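Long-range contacts in glucoamylase (Thermoanaerobacterium thermosaccharolyticum, PDB 1LF6), which hydrolyses terminal alpha-1,4-linked glucose units one after another from the non-reducing ends of glucan chains, probably releasing beta-D-glucose: residues D512-I517 against V525-E530; E438-Y443 against I503-L508; G499-R504 against E530-S535. All blocks are in the same frame, centred on the assembly; numbering follows the deposited sequence.

Contact 1: D512-I517 against V525-E530; sequences DADFMI and VYDQKE
K529 reaches D514 by a single bend in an otherwise extended side chain, at chi3 (-69°), which turns CE toward the loop 512-514. D527 has CG anti to its own backbone N (chi1 176°), and from there OD2 meets F515 N and D514 CA. The ammonium of K529 serves two acceptors: NZ forms a salt bridge with D514 OD2 at 2.8 Å, meeting it nearly along its C-O axis, and donates to D512 O at 3.0 Å from above the carbonyl plane. Because D514 OD2 lies only 3.8 Å from D527 OD2, an alanine at K529 would probably leave D514 facing a like charge without its positive mate, and D512 O without this donor. The two oxygens of D527 divide their work. OD2 takes F515 N at 3.0 Å from above the carboxylate plane, while OD1 accepts K529 N at 2.9 Å, an Asx turn at the start of the 3-10 segment 528-530. Next along the hairpin, M516 and D527 form a non-hydrogen-bonded pair, and I517 and Y526 a hydrogen-bonded one, with I517 N at 2.7 Å from Y526 O. M516 CE lies tightly against V525 CG1 at 3.4 Å, the two side chains crossing at about a right angle. This two-stranded hairpin of strands 516-519 and 524-527 belongs to the family 15 catalytic region: I517 packs on I440, F515 on L508, Q528 OE1 takes G507 N, and the ring of Y526 stacks with H578.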
ATOM      1  N   ASP A 512      22.193  14.994  26.681  1.00 22.66           N
ATOM      2  CA  ASP A 512      22.782  16.326  26.674  1.00 22.60           C
ATOM      3  C   ASP A 512      24.176  16.297  26.060  1.00 22.46           C
ATOM      4  O   ASP A 512      24.707  17.329  25.660  1.00 21.83           O
ATOM      5  CB  ASP A 512      22.864  16.892  28.093  1.00 22.93           C
ATOM      6  CG  ASP A 512      21.498  17.070  28.732  1.00 25.45           C
ATOM      7  OD1 ASP A 512      20.609  17.660  28.087  1.00 20.51           O
ATOM      8  OD2 ASP A 512      21.321  16.624  29.885  1.00 29.47           O
ATOM      9  N   ALA A 513      24.762  15.109  25.970  1.00 23.03           N
ATOM     10  CA  ALA A 513      26.101  14.977  25.404  1.00 22.07           C
ATOM     11  C   ALA A 513      26.102  15.146  23.894  1.00 22.19           C
ATOM     12  O   ALA A 513      25.057  15.081  23.245  1.00 22.07           O
ATOM     13  CB  ALA A 513      26.694  13.622  25.770  1.00 22.08           C
ATOM     14  N   ASP A 514      27.291  15.380  23.350  1.00 20.40           N
ATOM     15  CA  ASP A 514      27.466  15.531  21.922  1.00 19.83           C
ATOM     16  C   ASP A 514      27.634  14.123  21.354  1.00 18.27           C
ATOM     17  O   ASP A 514      28.267  13.272  21.970  1.00 16.00           O
ATOM     18  CB  ASP A 514      28.707  16.381  21.631  1.00 24.52           C
ATOM     19  CG  ASP A 514      28.521  17.837  22.028  1.00 26.86           C
ATOM     20  OD1 ASP A 514      29.527  18.570  22.097  1.00 30.57           O
ATOM     21  OD2 ASP A 514      27.363  18.251  22.265  1.00 29.32           O
ATOM     22  N   PHE A 515      27.046  13.880  20.189  1.00 17.70           N
ATOM     23  CA  PHE A 515      27.126  12.578  19.545  1.00 17.23           C
ATOM     24  C   PHE A 515      26.613  12.761  18.124  1.00 16.65           C
ATOM     25  O   PHE A 515      25.453  13.111  17.913  1.00 16.60           O
ATOM     26  CB  PHE A 515      26.275  11.565  20.322  1.00 16.24           C
ATOM     27  CG  PHE A 515      26.403  10.147  19.834  1.00 17.22           C
ATOM     28  CD1 PHE A 515      25.615   9.684  18.788  1.00 17.60           C
ATOM     29  CD2 PHE A 515      27.304   9.270  20.432  1.00 18.50           C
ATOM     30  CE1 PHE A 515      25.718   8.369  18.346  1.00 17.43           C
ATOM     31  CE2 PHE A 515      27.418   7.952  19.994  1.00 17.51           C
ATOM     32  CZ  PHE A 515      26.622   7.502  18.949  1.00 17.38           C
ATOM     33  N   MET A 516      27.494  12.548  17.153  1.00 17.18           N
ATOM     34  CA  MET A 516      27.148  12.708  15.745  1.00 19.07           C
ATOM     35  C   MET A 516      26.460  11.481  15.166  1.00 19.69           C
ATOM     36  O   MET A 516      26.890  10.348  15.394  1.00 20.24           O
ATOM     37  CB  MET A 516      28.410  13.001  14.929  1.00 21.76           C
ATOM     38  CG  MET A 516      29.128  14.278  15.323  1.00 25.67           C
ATOM     39  SD  MET A 516      28.084  15.737  15.090  1.00 30.37           S
ATOM     40  CE  MET A 516      28.203  15.954  13.341  1.00 29.32           C
ATOM     41  N   ILE A 517      25.387  11.709  14.418  1.00 17.96           N
ATOM     42  CA  ILE A 517      24.671  10.607  13.794  1.00 17.59           C
ATOM     43  C   ILE A 517      24.625  10.811  12.294  1.00 16.82           C
ATOM     44  O   ILE A 517      24.732  11.936  11.809  1.00 16.31           O
ATOM     45  CB  ILE A 517      23.242  10.475  14.342  1.00 16.60           C
ATOM     46  CG1 ILE A 517      22.415  11.711  13.987  1.00 19.01           C
ATOM     47  CG2 ILE A 517      23.296  10.285  15.841  1.00 13.12           C
ATOM     48  CD1 ILE A 517      20.957  11.620  14.433  1.00 18.47           C
ATOM     49  N   VAL A 525      25.324  14.551   8.186  1.00 21.75           N
ATOM     50  CA  VAL A 525      25.795  14.225   9.526  1.00 21.10           C
ATOM     51  C   VAL A 525      25.482  15.366  10.482  1.00 21.13           C
ATOM     52  O   VAL A 525      25.864  16.510  10.235  1.00 22.08           O
ATOM     53  CB  VAL A 525      27.321  13.969   9.532  1.00 21.09           C
ATOM     54  CG1 VAL A 525      27.788  13.585  10.931  1.00 21.49           C
ATOM     55  CG2 VAL A 525      27.665  12.876   8.536  1.00 21.11           C
ATOM     56  N   TYR A 526      24.785  15.060  11.573  1.00 20.58           N
ATOM     57  CA  TYR A 526      24.424  16.083  12.558  1.00 19.76           C
ATOM     58  C   TYR A 526      24.552  15.560  13.985  1.00 18.26           C
ATOM     59  O   TYR A 526      24.707  14.365  14.206  1.00 18.62           O
ATOM     60  CB  TYR A 526      22.978  16.551  12.344  1.00 19.06           C
ATOM     61  CG  TYR A 526      22.648  16.927  10.919  1.00 20.97           C
ATOM     62  CD1 TYR A 526      22.302  15.950   9.984  1.00 19.66           C
ATOM     63  CD2 TYR A 526      22.744  18.247  10.488  1.00 19.80           C
ATOM     64  CE1 TYR A 526      22.064  16.280   8.657  1.00 20.42           C
ATOM     65  CE2 TYR A 526      22.511  18.589   9.161  1.00 21.02           C
ATOM     66  CZ  TYR A 526      22.174  17.602   8.251  1.00 21.14           C
ATOM     67  OH  TYR A 526      21.954  17.929   6.935  1.00 23.20           O
ATOM     68  N   ASP A 527      24.494  16.471  14.950  1.00 18.51           N
ATOM     69  CA  ASP A 527      24.553  16.100  16.354  1.00 17.20           C
ATOM     70  C   ASP A 527      23.143  15.633  16.718  1.00 17.68           C
ATOM     71  O   ASP A 527      22.155  16.209  16.249  1.00 17.00           O
ATOM     72  CB  ASP A 527      24.964  17.299  17.210  1.00 16.39           C
ATOM     73  CG  ASP A 527      24.946  16.983  18.695  1.00 19.13           C
ATOM     74  OD1 ASP A 527      23.909  17.237  19.358  1.00 16.81           O
ATOM     75  OD2 ASP A 527      25.964  16.460  19.204  1.00 15.81           O
ATOM     76  N   GLN A 528      23.053  14.589  17.538  1.00 13.74           N
ATOM     77  CA  GLN A 528      21.767  14.026  17.936  1.00 14.95           C
ATOM     78  C   GLN A 528      20.765  15.062  18.440  1.00 15.09           C
ATOM     79  O   GLN A 528      19.564  14.926  18.219  1.00 16.04           O
ATOM     80  CB  GLN A 528      21.969  12.928  19.003  1.00 13.28           C
ATOM     81  CG  GLN A 528      22.710  13.376  20.246  1.00 14.06           C
ATOM     82  CD  GLN A 528      22.797  12.282  21.300  1.00 15.84           C
ATOM     83  OE1 GLN A 528      22.723  11.094  20.989  1.00 14.56           O
ATOM     84  NE2 GLN A 528      22.973  12.683  22.550  1.00 16.12           N
ATOM     85  N   LYS A 529      21.261  16.096  19.107  1.00 16.03           N
ATOM     86  CA  LYS A 529      20.402  17.146  19.653  1.00 16.55           C
ATOM     87  C   LYS A 529      19.787  18.086  18.614  1.00 16.87           C
ATOM     88  O   LYS A 529      18.891  18.863  18.937  1.00 17.41           O
ATOM     89  CB  LYS A 529      21.177  17.951  20.700  1.00 17.29           C
ATOM     90  CG  LYS A 529      21.567  17.129  21.925  1.00 17.69           C
ATOM     91  CD  LYS A 529      22.484  17.906  22.846  1.00 20.69           C
ATOM     92  CE  LYS A 529      23.857  18.101  22.209  1.00 21.69           C
ATOM     93  NZ  LYS A 529      24.733  18.890  23.093  1.00 28.83           N
ATOM     94  N   GLU A 530      20.257  18.010  17.371  1.00 17.56           N
ATOM     95  CA  GLU A 530      19.721  18.853  16.300  1.00 17.46           C
ATOM     96  C   GLU A 530      18.511  18.195  15.642  1.00 17.47           C
ATOM     97  O   GLU A 530      17.788  18.834  14.877  1.00 14.44           O
ATOM     98  CB  GLU A 530      20.757  19.069  15.189  1.00 19.38           C
ATOM     99  CG  GLU A 530      22.060  19.757  15.564  1.00 20.37           C
ATOM    100  CD  GLU A 530      22.979  19.893  14.358  1.00 21.98           C
ATOM    101  OE1 GLU A 530      22.594  20.587  13.394  1.00 22.87           O
ATOM    102  OE2 GLU A 530      24.083  19.301  14.361  1.00 22.52           O
TER

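Contact 2: E438-Y443 against I503-L508; sequences EEIGGY and IRIAGL. With SO4 (sulfate ion), chain C.
I505 drives into the loop 438-443 where that loop has two glycines in succession, and here the packing is close. Its CG1 stands anti to the backbone N (chi1 -168°), and CD1 beyond it comes within 3.4 Å of G441 C. G442 has no room for a side chain: a beta carbon would collide with A506 O, and its backbone angles by themselves call for glycine. Right after it, Y443 and A506 make a single antiparallel bridge, a hydrogen-bonded pair in which Y443 N meets A506 O at 2.8 Å in the carbonyl plane and A506 N returns to Y443 O at 2.9 Å. I440 and I505 slide past each other in opposite directions, CG2 to CG2 at 3.8 Å. The same I440 CG2 also covers one face of the R504 guanidinium, offset toward its rim. R504 NH1 forms a salt bridge with the anti lone pair of E439 OE1 at 2.9 Å, tilted 24° from the guanidinium plane, and water 1 links that oxygen to R504 NH2. The side beyond the Y443 ring is looser: CD1 still meets L508 O at 3.2 Å, but the L508 side chain is exposed, and the Y443 hydroxyl donates at 2.8 Å to O4 of a sulfate, probably from the crystallisation liquor, which S509 and K431 also hold. R504 NH1 has a second partner in E435, the likely proton acceptor, and E438 is the likely proton donor, so the contact borders the catalytic site. The loop 438-443 runs into helix 445-464, with Y443 against helix 468-489, while I440 and R504 lean on strand 516-519.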
ATOM      1  N   GLU A 438      13.305   2.728  10.518  1.00 14.27           N
ATOM      2  CA  GLU A 438      14.260   1.686  10.123  1.00 14.97           C
ATOM      3  C   GLU A 438      15.625   2.202   9.682  1.00 15.19           C
ATOM      4  O   GLU A 438      16.247   1.623   8.787  1.00 17.28           O
ATOM      5  CB  GLU A 438      13.661   0.860   8.988  1.00 13.82           C
ATOM      6  CG  GLU A 438      12.195   0.507   9.185  1.00 17.02           C
ATOM      7  CD  GLU A 438      11.694  -0.472   8.147  1.00 18.30           C
ATOM      8  OE1 GLU A 438      11.407  -0.049   7.005  1.00 20.57           O
ATOM      9  OE2 GLU A 438      11.608  -1.674   8.469  1.00 16.30           O
ATOM     10  N   GLU A 439      16.112   3.262  10.318  1.00 13.63           N
ATOM     11  CA  GLU A 439      17.378   3.854   9.896  1.00 14.86           C
ATOM     12  C   GLU A 439      18.503   3.974  10.912  1.00 15.43           C
ATOM     13  O   GLU A 439      19.678   3.925  10.549  1.00 19.24           O
ATOM     14  CB  GLU A 439      17.098   5.248   9.324  1.00 12.45           C
ATOM     15  CG  GLU A 439      15.953   5.263   8.317  1.00 11.91           C
ATOM     16  CD  GLU A 439      15.547   6.667   7.904  1.00 11.70           C
ATOM     17  OE1 GLU A 439      15.547   7.569   8.769  1.00 13.03           O
ATOM     18  OE2 GLU A 439      15.204   6.864   6.721  1.00 12.49           O
ATOM     19  N   ILE A 440      18.166   4.126  12.181  1.00 16.35           N
ATOM     20  CA  ILE A 440      19.205   4.319  13.178  1.00 14.81           C
ATOM     21  C   ILE A 440      18.846   3.694  14.516  1.00 15.67           C
ATOM     22  O   ILE A 440      17.664   3.545  14.842  1.00 14.98           O
ATOM     23  CB  ILE A 440      19.446   5.829  13.365  1.00 15.85           C
ATOM     24  CG1 ILE A 440      20.634   6.077  14.293  1.00 17.22           C
ATOM     25  CG2 ILE A 440      18.171   6.489  13.882  1.00 14.80           C
ATOM     26  CD1 ILE A 440      21.028   7.545  14.354  1.00 21.10           C
ATOM     27  N   GLY A 441      19.874   3.330  15.281  1.00 14.39           N
ATOM     28  CA  GLY A 441      19.658   2.726  16.582  1.00 14.60           C
ATOM     29  C   GLY A 441      19.968   3.643  17.750  1.00 15.49           C
ATOM     30  O   GLY A 441      20.510   4.736  17.578  1.00 14.65           O
ATOM     31  N   GLY A 442      19.627   3.180  18.948  1.00 15.45           N
ATOM     32  CA  GLY A 442      19.867   3.959  20.146  1.00 15.20           C
ATOM     33  C   GLY A 442      18.622   4.008  21.006  1.00 14.56           C
ATOM     34  O   GLY A 442      17.777   3.113  20.938  1.00 13.12           O
ATOM     35  N   TYR A 443      18.506   5.055  21.812  1.00 12.96           N
ATOM     36  CA  TYR A 443      17.353   5.224  22.682  1.00 13.42           C
ATOM     37  C   TYR A 443      16.371   6.171  22.011  1.00 14.58           C
ATOM     38  O   TYR A 443      16.663   7.351  21.804  1.00 15.15           O
ATOM     39  CB  TYR A 443      17.802   5.759  24.045  1.00 12.84           C
ATOM     40  CG  TYR A 443      18.814   4.850  24.694  1.00 14.19           C
ATOM     41  CD1 TYR A 443      20.180   5.126  24.630  1.00 12.50           C
ATOM     42  CD2 TYR A 443      18.408   3.664  25.311  1.00 12.88           C
ATOM     43  CE1 TYR A 443      21.121   4.239  25.162  1.00 15.67           C
ATOM     44  CE2 TYR A 443      19.336   2.772  25.840  1.00 16.24           C
ATOM     45  CZ  TYR A 443      20.687   3.062  25.762  1.00 16.39           C
ATOM     46  OH  TYR A 443      21.597   2.161  26.260  1.00 17.53           O
ATOM     47  N   ILE A 503      14.527  14.276  21.836  1.00 10.25           N
ATOM     48  CA  ILE A 503      15.179  14.261  20.540  1.00 11.15           C
ATOM     49  C   ILE A 503      14.715  13.014  19.799  1.00 11.12           C
ATOM     50  O   ILE A 503      14.044  12.165  20.378  1.00 13.04           O
ATOM     51  CB  ILE A 503      16.723  14.261  20.672  1.00  9.70           C
ATOM     52  CG1 ILE A 503      17.218  12.993  21.381  1.00 10.54           C
ATOM     53  CG2 ILE A 503      17.155  15.506  21.429  1.00 10.83           C
ATOM     54  CD1 ILE A 503      18.751  12.968  21.613  1.00 10.67           C
ATOM     55  N   ARG A 504      15.055  12.904  18.520  1.00 11.21           N
ATOM     56  CA  ARG A 504      14.652  11.745  17.742  1.00 12.78           C
ATOM     57  C   ARG A 504      15.223  10.466  18.344  1.00 13.95           C
ATOM     58  O   ARG A 504      14.503   9.489  18.571  1.00 13.96           O
ATOM     59  CB  ARG A 504      15.130  11.863  16.296  1.00 13.38           C
ATOM     60  CG  ARG A 504      14.767  10.641  15.463  1.00 10.92           C
ATOM     61  CD  ARG A 504      15.300  10.706  14.048  1.00 11.01           C
ATOM     62  NE  ARG A 504      15.078   9.443  13.340  1.00 10.96           N
ATOM     63  CZ  ARG A 504      15.659   9.109  12.193  1.00 12.53           C
ATOM     64  NH1 ARG A 504      15.394   7.934  11.632  1.00  8.36           N
ATOM     65  NH2 ARG A 504      16.513   9.945  11.612  1.00 10.00           N
ATOM     66  N   ILE A 505      16.525  10.471  18.600  1.00 13.62           N
ATOM     67  CA  ILE A 505      17.159   9.293  19.166  1.00 13.79           C
ATOM     68  C   ILE A 505      18.534   9.625  19.746  1.00 14.29           C
ATOM     69  O   ILE A 505      19.301  10.393  19.166  1.00 14.15           O
ATOM     70  CB  ILE A 505      17.242   8.181  18.088  1.00 14.58           C
ATOM     71  CG1 ILE A 505      17.620   6.841  18.726  1.00 13.86           C
ATOM     72  CG2 ILE A 505      18.219   8.586  16.995  1.00 16.73           C
ATOM     73  CD1 ILE A 505      17.274   5.649  17.858  1.00 11.96           C
ATOM     74  N   ALA A 506      18.811   9.070  20.921  1.00 14.37           N
ATOM     75  CA  ALA A 506      20.076   9.284  21.617  1.00 16.70           C
ATOM     76  C   ALA A 506      21.000   8.094  21.372  1.00 18.37           C
ATOM     77  O   ALA A 506      20.561   6.946  21.413  1.00 18.68           O
ATOM     78  CB  ALA A 506      19.821   9.450  23.115  1.00 14.36           C
ATOM     79  N   GLY A 507      22.277   8.369  21.125  1.00 22.59           N
ATOM     80  CA  GLY A 507      23.232   7.299  20.871  1.00 26.76           C
ATOM     81  C   GLY A 507      23.907   6.784  22.131  1.00 28.99           C
ATOM     82  O   GLY A 507      24.332   5.630  22.193  1.00 32.05           O
ATOM     83  N   LEU A 508      23.999   7.646  23.138  1.00 30.03           N
ATOM     84  CA  LEU A 508      24.619   7.301  24.410  1.00 31.79           C
ATOM     85  C   LEU A 508      23.563   7.302  25.506  1.00 32.95           C
ATOM     86  O   LEU A 508      22.366   7.353  25.227  1.00 35.21           O
ATOM     87  CB  LEU A 508      25.711   8.317  24.767  1.00 29.89           C
ATOM     88  CG  LEU A 508      26.915   8.414  23.826  1.00 31.18           C
ATOM     89  CD1 LEU A 508      27.860   9.500  24.324  1.00 29.93           C
ATOM     90  CD2 LEU A 508      27.630   7.078  23.764  1.00 29.69           C
TER
HETATM   91  S   SO4 C 950      25.139   3.310  25.897  1.00 56.50           S
HETATM   92  O1  SO4 C 950      24.421   3.284  24.606  1.00 54.77           O
HETATM   93  O2  SO4 C 950      26.418   2.577  25.759  1.00 55.89           O
HETATM   94  O3  SO4 C 950      25.418   4.708  26.284  1.00 54.47           O
HETATM   95  O4  SO4 C 950      24.314   2.670  26.940  1.00 54.36           O
HETATM   96  O   HOH W   1      17.947   8.722   9.490  1.00 16.66           O

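Contact 3: G499-R504 against E530-S535; sequences GQYYIR and EIVDPS
R504 loses more surface to this contact than any other residue, followed by I531 and then D533, and the three make one continuous patch. R504 and I531 lie side by side and point the same way, with I531 CG2 at 3.8 Å from R504 CB and equally near its CD. Their backbones are joined as well, R504 N donating to I531 O at 2.8 Å. On D533 the approach is different: its side chain crosses that of R504 obliquely, and its CB meets R504 CG at 3.6 Å, so the contact is first aliphatic and only then charged. D533 OD2 stands 3.7 Å from R504 NE, a long ion pair in which the oxygen lies well out of the guanidinium plane and no N-H points at it. Water 4 makes the directed link instead: it sits in that plane at the guanidinium edge, accepts from NE at 2.9 Å and donates to D533 OD2, which W437 also binds. The other carboxylate oxygen closes an Asx turn. OD1 accepts both S535 N at 2.7 Å and S535 OG, from the same face of the carboxylate plane, opening the 3-10 segment that begins at P534. These loops belong to the catalytic part of family 15, an (alpha/alpha) barrel of helical hairpins, and D533, through R504 and water 4, probably acts as a second-shell neighbour of E435, the likely proton acceptor, with which R504 forms a salt bridge. V532 extends the patch. Its CG1 meets Y501 CD2 at 3.6 Å, the side chains crossing at about a right angle, and both residues pack on V558 of helix 550-562. The Y501 hydroxyl is hydrogen-bonded to K529 O and L496 N.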
ATOM      1  N   GLY A 499      15.935  24.877  23.939  1.00 23.35           N
ATOM      2  CA  GLY A 499      16.883  23.815  24.252  1.00 21.39           C
ATOM      3  C   GLY A 499      16.361  22.621  25.041  1.00 22.04           C
ATOM      4  O   GLY A 499      17.125  21.720  25.380  1.00 22.18           O
ATOM      5  N   GLN A 500      15.063  22.601  25.316  1.00 20.48           N
ATOM      6  CA  GLN A 500      14.446  21.525  26.081  1.00 20.43           C
ATOM      7  C   GLN A 500      13.428  20.768  25.234  1.00 20.28           C
ATOM      8  O   GLN A 500      12.413  21.338  24.825  1.00 19.27           O
ATOM      9  CB  GLN A 500      13.749  22.108  27.305  1.00 20.30           C
ATOM     10  CG  GLN A 500      14.692  22.794  28.284  1.00 22.83           C
ATOM     11  CD  GLN A 500      14.001  23.882  29.083  1.00 26.23           C
ATOM     12  OE1 GLN A 500      14.006  25.052  28.694  1.00 30.29           O
ATOM     13  NE2 GLN A 500      13.386  23.501  30.196  1.00 25.46           N
ATOM     14  N   TYR A 501      13.697  19.488  24.983  1.00 19.05           N
ATOM     15  CA  TYR A 501      12.805  18.661  24.166  1.00 17.17           C
ATOM     16  C   TYR A 501      13.303  17.230  23.990  1.00 16.47           C
ATOM     17  O   TYR A 501      14.490  16.949  24.158  1.00 15.87           O
ATOM     18  CB  TYR A 501      12.650  19.284  22.774  1.00 16.08           C
ATOM     19  CG  TYR A 501      13.965  19.660  22.102  1.00 18.14           C
ATOM     20  CD1 TYR A 501      14.528  20.925  22.281  1.00 16.91           C
ATOM     21  CD2 TYR A 501      14.640  18.752  21.275  1.00 15.17           C
ATOM     22  CE1 TYR A 501      15.722  21.283  21.649  1.00 18.23           C
ATOM     23  CE2 TYR A 501      15.835  19.101  20.642  1.00 15.53           C
ATOM     24  CZ  TYR A 501      16.367  20.373  20.831  1.00 18.64           C
ATOM     25  OH  TYR A 501      17.516  20.750  20.171  1.00 18.57           O
ATOM     26  N   TYR A 502      12.387  16.322  23.661  1.00 15.47           N
ATOM     27  CA  TYR A 502      12.769  14.943  23.388  1.00 14.30           C
ATOM     28  C   TYR A 502      13.423  14.993  22.013  1.00 15.01           C
ATOM     29  O   TYR A 502      12.935  15.691  21.118  1.00 14.68           O
ATOM     30  CB  TYR A 502      11.550  14.017  23.296  1.00 14.22           C
ATOM     31  CG  TYR A 502      10.885  13.696  24.619  1.00 14.69           C
ATOM     32  CD1 TYR A 502       9.659  14.261  24.963  1.00 12.23           C
ATOM     33  CD2 TYR A 502      11.493  12.834  25.532  1.00 14.09           C
ATOM     34  CE1 TYR A 502       9.053  13.979  26.190  1.00 16.86           C
ATOM     35  CE2 TYR A 502      10.901  12.547  26.760  1.00 15.64           C
ATOM     36  CZ  TYR A 502       9.679  13.127  27.085  1.00 16.62           C
ATOM     37  OH  TYR A 502       9.117  12.874  28.318  1.00 18.43           O
ATOM     38  N   ILE A 503      14.527  14.276  21.836  1.00 10.25           N
ATOM     39  CA  ILE A 503      15.179  14.261  20.540  1.00 11.15           C
ATOM     40  C   ILE A 503      14.715  13.014  19.799  1.00 11.12           C
ATOM     41  O   ILE A 503      14.044  12.165  20.378  1.00 13.04           O
ATOM     42  CB  ILE A 503      16.723  14.261  20.672  1.00  9.70           C
ATOM     43  CG1 ILE A 503      17.218  12.993  21.381  1.00 10.54           C
ATOM     44  CG2 ILE A 503      17.155  15.506  21.429  1.00 10.83           C
ATOM     45  CD1 ILE A 503      18.751  12.968  21.613  1.00 10.67           C
ATOM     46  N   ARG A 504      15.055  12.904  18.520  1.00 11.21           N
ATOM     47  CA  ARG A 504      14.652  11.745  17.742  1.00 12.78           C
ATOM     48  C   ARG A 504      15.223  10.466  18.344  1.00 13.95           C
ATOM     49  O   ARG A 504      14.503   9.489  18.571  1.00 13.96           O
ATOM     50  CB  ARG A 504      15.130  11.863  16.296  1.00 13.38           C
ATOM     51  CG  ARG A 504      14.767  10.641  15.463  1.00 10.92           C
ATOM     52  CD  ARG A 504      15.300  10.706  14.048  1.00 11.01           C
ATOM     53  NE  ARG A 504      15.078   9.443  13.340  1.00 10.96           N
ATOM     54  CZ  ARG A 504      15.659   9.109  12.193  1.00 12.53           C
ATOM     55  NH1 ARG A 504      15.394   7.934  11.632  1.00  8.36           N
ATOM     56  NH2 ARG A 504      16.513   9.945  11.612  1.00 10.00           N
ATOM     57  N   GLU A 530      20.257  18.010  17.371  1.00 17.56           N
ATOM     58  CA  GLU A 530      19.721  18.853  16.300  1.00 17.46           C
ATOM     59  C   GLU A 530      18.511  18.195  15.642  1.00 17.47           C
ATOM     60  O   GLU A 530      17.788  18.834  14.877  1.00 14.44           O
ATOM     61  CB  GLU A 530      20.757  19.069  15.189  1.00 19.38           C
ATOM     62  CG  GLU A 530      22.060  19.757  15.564  1.00 20.37           C
ATOM     63  CD  GLU A 530      22.979  19.893  14.358  1.00 21.98           C
ATOM     64  OE1 GLU A 530      22.594  20.587  13.394  1.00 22.87           O
ATOM     65  OE2 GLU A 530      24.083  19.301  14.361  1.00 22.52           O
ATOM     66  N   ILE A 531      18.296  16.918  15.932  1.00 15.33           N
ATOM     67  CA  ILE A 531      17.214  16.177  15.289  1.00 17.09           C
ATOM     68  C   ILE A 531      15.986  15.868  16.130  1.00 15.41           C
ATOM     69  O   ILE A 531      16.083  15.178  17.150  1.00 14.72           O
ATOM     70  CB  ILE A 531      17.749  14.834  14.744  1.00 15.83           C
ATOM     71  CG1 ILE A 531      19.095  15.056  14.033  1.00 16.77           C
ATOM     72  CG2 ILE A 531      16.736  14.204  13.815  1.00 14.63           C
ATOM     73  CD1 ILE A 531      19.040  15.985  12.825  1.00 16.53           C
ATOM     74  N   VAL A 532      14.833  16.380  15.705  1.00 14.71           N
ATOM     75  CA  VAL A 532      13.575  16.109  16.399  1.00 13.10           C
ATOM     76  C   VAL A 532      12.687  15.285  15.469  1.00 14.41           C
ATOM     77  O   VAL A 532      12.854  15.317  14.248  1.00 14.36           O
ATOM     78  CB  VAL A 532      12.847  17.411  16.849  1.00 15.31           C
ATOM     79  CG1 VAL A 532      13.675  18.103  17.917  1.00 16.02           C
ATOM     80  CG2 VAL A 532      12.591  18.336  15.666  1.00 13.15           C
ATOM     81  N   ASP A 533      11.750  14.545  16.053  1.00 14.65           N
ATOM     82  CA  ASP A 533      10.882  13.638  15.305  1.00 14.65           C
ATOM     83  C   ASP A 533       9.503  13.596  15.980  1.00 14.90           C
ATOM     84  O   ASP A 533       9.404  13.354  17.182  1.00 17.22           O
ATOM     85  CB  ASP A 533      11.549  12.256  15.336  1.00 16.77           C
ATOM     86  CG  ASP A 533      10.821  11.212  14.514  1.00 17.21           C
ATOM     87  OD1 ASP A 533       9.572  11.208  14.502  1.00 15.40           O
ATOM     88  OD2 ASP A 533      11.514  10.370  13.896  1.00 16.42           O
ATOM     89  N   PRO A 534       8.420  13.830  15.219  1.00 15.87           N
ATOM     90  CA  PRO A 534       7.078  13.809  15.814  1.00 14.57           C
ATOM     91  C   PRO A 534       6.680  12.466  16.424  1.00 14.53           C
ATOM     92  O   PRO A 534       5.674  12.376  17.129  1.00 14.93           O
ATOM     93  CB  PRO A 534       6.176  14.216  14.654  1.00 16.48           C
ATOM     94  CG  PRO A 534       6.934  13.783  13.462  1.00 19.19           C
ATOM     95  CD  PRO A 534       8.348  14.156  13.786  1.00 15.81           C
ATOM     96  N   SER A 535       7.478  11.434  16.158  1.00 13.03           N
ATOM     97  CA  SER A 535       7.216  10.099  16.683  1.00 13.03           C
ATOM     98  C   SER A 535       7.199  10.072  18.207  1.00 12.56           C
ATOM     99  O   SER A 535       6.694   9.121  18.806  1.00 12.35           O
ATOM    100  CB  SER A 535       8.275   9.110  16.178  1.00 13.12           C
ATOM    101  OG  SER A 535       8.237   8.996  14.766  1.00 13.30           O
TER
HETATM  102  O   HOH W   2      11.342  14.725  18.847  1.00 16.15           O
HETATM  103  O   HOH W   3      11.582  11.783  19.113  1.00 16.74           O
HETATM  104  O   HOH W   4      12.896   7.964  14.494  1.00 13.36           O

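Read from the N terminus, the loop 438-443 comes first, and contact 2 brings 503-508 back to it, closing a long loop that holds helices 445-464 and 468-489. Contact 3 opens on 499-504, which shares I503 and R504 with contact 2, and closes at 530-535. Nested inside this second loop is contact 1, the hairpin of strands 516-519 and 524-527, which lies in series after contact 2 and shares E530 with contact 3. All three sit on the same side of the chain's centre, their own centres 10 to 11 Å apart, and together tie the hairpin and strand 501-502 to the loop that bears the probable proton donor.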